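Protein PTHB1 (Homo sapiens, PDB 4YD8) forms part of the BBSome, a coat complex thought to sort specific membrane proteins to the primary cilium, the piece described here being its N-terminal seven-bladed beta-propeller. Local coordinates at residues F272-L275 and I281-M284; A32-S37 and V85-F90. All coordinates share one frame; numbering follows the deposited sequence. Where two conformers were deposited one is given.

Contact 1: F272-L275 and I281-M284; sequences FFCL and IRFM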
loop_
_atom_site.group_PDB
_atom_site.type_symbol
_atom_site.label_atom_id
_atom_site.label_comp_id
_atom_site.label_asym_id
_atom_site.label_seq_id
_atom_site.Cartn_x
_atom_site.Cartn_y
_atom_site.Cartn_z
ATOM N N PHE A 272 -2.454 -13.641 -11.879
ATOM C CA PHE A 272 -1.470 -13.001 -11.045
ATOM C C PHE A 272 -0.130 -13.150 -11.776
ATOM O O PHE A 272 0.213 -14.247 -12.242
ATOM C CB PHE A 272 -1.548 -13.672 -9.656
ATOM C CG PHE A 272 -0.301 -13.640 -8.843
ATOM C CD1 PHE A 272 0.240 -12.446 -8.417
ATOM C CD2 PHE A 272 0.250 -14.825 -8.379
ATOM C CE1 PHE A 272 1.370 -12.433 -7.608
ATOM C CE2 PHE A 272 1.363 -14.822 -7.571
ATOM C CZ PHE A 272 1.930 -13.626 -7.184
ATOM N N PHE A 273 0.595 -12.045 -11.919
ATOM C CA PHE A 273 1.846 -12.021 -12.675
ATOM C C PHE A 273 3.045 -11.612 -11.822
ATOM O O PHE A 273 2.957 -10.699 -11.001
ATOM C CB PHE A 273 1.765 -11.028 -13.849
ATOM C CG PHE A 273 0.630 -11.272 -14.806
ATOM C CD1 PHE A 273 -0.655 -10.827 -14.520
ATOM C CD2 PHE A 273 0.863 -11.889 -16.037
ATOM C CE1 PHE A 273 -1.717 -11.030 -15.441
ATOM C CE2 PHE A 273 -0.175 -12.079 -16.961
ATOM C CZ PHE A 273 -1.465 -11.668 -16.654
ATOM N N CYS A 274 4.181 -12.255 -12.060
ATOM C CA CYS A 274 5.454 -11.780 -11.545
ATOM C C CYS A 274 6.350 -11.445 -12.728
ATOM O O CYS A 274 6.706 -12.333 -13.499
ATOM C CB CYS A 274 6.111 -12.835 -10.647
ATOM S SG CYS A 274 7.771 -12.357 -10.109
ATOM N N LEU A 275 6.692 -10.161 -12.891
ATOM C CA LEU A 275 7.533 -9.715 -14.009
ATOM C C LEU A 275 8.964 -9.442 -13.586
ATOM O O LEU A 275 9.214 -8.992 -12.455
ATOM C CB LEU A 275 6.958 -8.438 -14.636
ATOM C CG LEU A 275 5.459 -8.417 -14.913
ATOM C CD1 LEU A 275 5.093 -7.107 -15.632
ATOM C CD2 LEU A 275 5.017 -9.627 -15.739
ATOM N N ILE A 281 7.816 -11.689 -18.473
ATOM C CA ILE A 281 7.149 -12.451 -17.435
ATOM C C ILE A 281 8.117 -13.447 -16.812
ATOM O O ILE A 281 8.811 -14.177 -17.516
ATOM C CB ILE A 281 5.926 -13.200 -17.972
ATOM C CG1 ILE A 281 4.922 -12.212 -18.564
ATOM C CG2 ILE A 281 5.276 -13.953 -16.849
ATOM C CD1 ILE A 281 3.787 -12.896 -19.309
ATOM N N ARG A 282 8.183 -13.445 -15.477
ATOM C CA ARG A 282 8.973 -14.438 -14.760
ATOM C C ARG A 282 8.086 -15.655 -14.457
ATOM O O ARG A 282 8.473 -16.795 -14.710
ATOM C CB ARG A 282 9.564 -13.845 -13.472
ATOM C CG ARG A 282 10.598 -14.746 -12.780
ATOM C CD ARG A 282 11.094 -14.147 -11.455
ATOM N NE ARG A 282 12.164 -13.159 -11.619
ATOM C CZ ARG A 282 12.044 -11.869 -11.321
ATOM N NH1 ARG A 282 10.898 -11.401 -10.857
ATOM N NH2 ARG A 282 13.065 -11.044 -11.490
ATOM N N PHE A 283 6.901 -15.404 -13.912
ATOM C CA PHE A 283 5.887 -16.460 -13.835
ATOM C C PHE A 283 4.493 -15.844 -13.788
ATOM O O PHE A 283 4.329 -14.642 -13.529
ATOM C CB PHE A 283 6.119 -17.416 -12.634
ATOM C CG PHE A 283 5.930 -16.785 -11.271
ATOM C CD1 PHE A 283 4.667 -16.453 -10.802
ATOM C CD2 PHE A 283 7.022 -16.590 -10.432
ATOM C CE1 PHE A 283 4.497 -15.890 -9.541
ATOM C CE2 PHE A 283 6.855 -16.024 -9.175
ATOM C CZ PHE A 283 5.594 -15.679 -8.735
HETATM N N MSE A 284 3.484 -16.657 -14.059
HETATM C CA MSE A 284 2.110 -16.200 -13.936
HETATM C C MSE A 284 1.229 -17.368 -13.536
HETATM O O MSE A 284 1.585 -18.532 -13.739
HETATM C CB MSE A 284 1.623 -15.568 -15.251
HETATM C CG MSE A 284 1.358 -16.575 -16.330
HETATM SE SE MSE A 284 0.720 -15.733 -17.994
HETATM C CE MSE A 284 -1.039 -15.256 -17.368
#

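Contact 2: A32-S37 and V85-F90; sequences ANVDNS and VEVGKF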
loop_
_atom_site.group_PDB
_atom_site.type_symbol
_atom_site.label_atom_id
_atom_site.label_comp_id
_atom_site.label_asym_id
_atom_site.label_seq_id
_atom_site.Cartn_x
_atom_site.Cartn_y
_atom_site.Cartn_z
ATOM N N ALA A 32 3.076 1.149 9.227
ATOM C CA ALA A 32 4.410 1.746 9.262
ATOM C C ALA A 32 4.757 2.308 10.625
ATOM O O ALA A 32 3.874 2.569 11.444
ATOM C CB ALA A 32 4.511 2.881 8.204
ATOM N N ASN A 33 6.050 2.510 10.850
ATOM C CA ASN A 33 6.524 3.080 12.105
ATOM C C ASN A 33 6.414 4.598 12.021
ATOM O O ASN A 33 7.420 5.303 12.017
ATOM C CB ASN A 33 7.960 2.645 12.385
ATOM C CG ASN A 33 8.449 3.096 13.751
ATOM O OD1 ASN A 33 7.657 3.521 14.591
ATOM N ND2 ASN A 33 9.753 3.017 13.972
ATOM N N VAL A 34 5.173 5.080 11.962
ATOM C CA VAL A 34 4.883 6.459 11.558
ATOM C C VAL A 34 5.301 7.472 12.632
ATOM O O VAL A 34 5.539 8.649 12.327
ATOM C CB VAL A 34 3.362 6.622 11.206
ATOM C CG1 VAL A 34 2.489 6.480 12.452
ATOM C CG2 VAL A 34 3.098 7.957 10.487
ATOM N N ASP A 35 5.453 7.012 13.875
ATOM C CA ASP A 35 5.927 7.910 14.932
ATOM C C ASP A 35 7.409 7.729 15.232
ATOM O O ASP A 35 7.893 8.196 16.267
ATOM C CB ASP A 35 5.108 7.722 16.217
ATOM C CG ASP A 35 5.156 6.294 16.757
ATOM O OD1 ASP A 35 5.850 5.439 16.166
ATOM O OD2 ASP A 35 4.503 6.032 17.797
ATOM N N ASN A 36 8.120 7.056 14.329
ATOM C CA ASN A 36 9.559 6.885 14.447
ATOM C C ASN A 36 9.982 6.344 15.803
ATOM O O ASN A 36 10.949 6.806 16.387
ATOM C CB ASN A 36 10.243 8.214 14.155
ATOM C CG ASN A 36 9.973 8.661 12.717
ATOM O OD1 ASN A 36 10.525 8.082 11.785
ATOM N ND2 ASN A 36 9.065 9.624 12.533
ATOM N N SER A 37 9.230 5.371 16.289
ATOM C CA SER A 37 9.523 4.782 17.599
ATOM C C SER A 37 10.796 3.944 17.567
ATOM O O SER A 37 11.121 3.334 16.548
ATOM C CB SER A 37 8.349 3.925 18.060
ATOM O OG SER A 37 8.161 2.839 17.175
ATOM N N VAL A 85 -3.136 6.756 1.814
ATOM C CA VAL A 85 -2.163 7.123 2.845
ATOM C C VAL A 85 -0.855 6.367 2.592
ATOM O O VAL A 85 -0.875 5.198 2.176
ATOM C CB VAL A 85 -2.676 6.815 4.281
ATOM C CG1 VAL A 85 -3.752 7.822 4.700
ATOM C CG2 VAL A 85 -3.219 5.406 4.357
ATOM N N GLU A 86 0.267 7.044 2.810
ATOM C CA GLU A 86 1.594 6.435 2.684
ATOM C C GLU A 86 2.512 7.070 3.721
ATOM O O GLU A 86 2.252 8.169 4.197
ATOM C CB GLU A 86 2.207 6.626 1.290
ATOM C CG GLU A 86 1.444 6.004 0.095
ATOM C CD GLU A 86 1.287 4.481 0.147
ATOM O OE1 GLU A 86 2.012 3.779 0.913
ATOM O OE2 GLU A 86 0.436 3.977 -0.624
ATOM N N VAL A 87 3.597 6.381 4.043
ATOM C CA VAL A 87 4.526 6.845 5.063
ATOM C C VAL A 87 5.915 6.731 4.488
ATOM O O VAL A 87 6.275 5.685 3.948
ATOM C CB VAL A 87 4.404 6.009 6.363
ATOM C CG1 VAL A 87 5.544 6.358 7.340
ATOM C CG2 VAL A 87 3.020 6.217 6.997
ATOM N N GLY A 88 6.695 7.803 4.582
ATOM C CA GLY A 88 7.996 7.829 3.959
ATOM C C GLY A 88 8.798 9.052 4.355
ATOM O O GLY A 88 8.367 9.860 5.184
ATOM N N LYS A 89 9.964 9.198 3.745
ATOM C CA LYS A 89 10.857 10.300 4.097
ATOM C C LYS A 89 10.509 11.560 3.293
ATOM O O LYS A 89 11.272 11.978 2.421
ATOM C CB LYS A 89 12.322 9.904 3.865
ATOM C CG LYS A 89 12.766 8.690 4.703
ATOM C CD LYS A 89 14.129 8.181 4.256
ATOM C CE LYS A 89 14.514 6.920 5.036
ATOM N NZ LYS A 89 15.928 6.554 4.766
ATOM N N PHE A 90 9.370 12.160 3.623
ATOM C CA PHE A 90 8.764 13.192 2.792
ATOM C C PHE A 90 9.196 14.611 3.176
ATOM O O PHE A 90 8.742 15.581 2.561
ATOM C CB PHE A 90 7.241 13.091 2.879
ATOM C CG PHE A 90 6.687 11.763 2.451
ATOM C CD1 PHE A 90 7.193 11.104 1.330
ATOM C CD2 PHE A 90 5.658 11.174 3.166
ATOM C CE1 PHE A 90 6.667 9.871 0.928
ATOM C CE2 PHE A 90 5.117 9.934 2.768
ATOM C CZ PHE A 90 5.624 9.291 1.655
#

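Contact 1: F272-L275 and I281-M284
F272-L275 and I281-M284 run antiparallel, with C274 and F283 as a hydrogen-bonded pair, and the register slips by one residue where R282 and F283 both face C274. C274 N gives F283 O a nearly straight bond of 2.8 Å, while C274 O accepts two hydrogen bonds in its carbonyl plane, from R282 N at 2.7 Å and from F283 N at 3.1 Å. On the C274 side of the sheet, the F283 ring lies flat against its neighbour: C274 CB sits over the ring centre in a CH-pi contact, 3.5 Å from the centroid and 12° off the normal. F283 CG stands between its own backbone N and carbonyl carbon (chi1 67°), which folds the ring back across the strand pair. The same ring turns its edge to the face of F272 in an offset edge-to-face pair, planes at 68°, with F283 CE1 3.9 Å from F272 CE2. Cutting F283 back to an alanine removes the ring face beneath C274 CB and would probably open a gap beside F265, leaving F272 without its edge partner. C274 SG receives a weak bond from R282 NH1, met at the edge of the guanidinium, whose NH2 is held by S262 O. On the other side of the sheet, the selenomethionine M284 lies alongside F273, its SE placed obliquely 5.0 Å from the F273 ring centroid in a Met-aromatic contact. R282 and F283 facing the single C274 make a classic beta bulge, here in the hairpin of the third and fourth strands of a four-stranded propeller blade.

Contact 2: A32-S37 and V85-F90
V87 meets A32 and V34 with different parts of its side chain. Its branch point abuts the methyl of A32, V87 CB lying 3.6 Å from A32 CB, and both its methyls flank that same carbon. V87 CG2 also reaches V34 CG2 at 3.9 Å, where the two valine side chains cross at about a right angle and meet through one methyl each. V87 holds CG1 anti to its backbone N (chi1 171°), which places CG2 beside that N and on the side of V34. No hydrogen bond links the two segments; the contact is small, apolar and buried, and L99 touches both valines. It joins neighbouring blades of the seven-bladed beta-propeller: A32 ends the first strand of one four-stranded sheet, and V87 lies on strand 84-88, the first strand of the next. Past A32 the chain makes a type I turn from N33 to N36, with N36 N bonded to N33 O. The carboxamide of N33 braces this loop from within. Its ND2 donates to S37 O at 2.9 Å, in the amide plane and on a carbonyl lone pair, whereas S37 N approaches N33 OD1 from 26° outside the carbonyl plane at 3.0 Å. The D35 carboxylate, in turn, forms a salt bridge from OD1 to K43 NZ, tying the turn to the following strand of its own blade.

Overall arrangement
After strand 8-17, which pairs with strands from the end of the chain, the chain reaches 32-37, at the end of the first strand of the blade formed by 29-32, 43-47, 52-56 and 72-77. It completes that blade before 85-90 returns to close contact 2, a 47-residue loop that brings two successive blades together. It then finishes the second blade, builds two complete ones and lays down strands 249-255 and 263-268 before contact 1 opens at 272-275 and closes after only five residues, within one hairpin. The two loops are in series, neither nesting nor crossing. Their centres lie 30 Å apart on opposite sides of the chain's centre, contact 2 joining blades, contact 1 strands inside one.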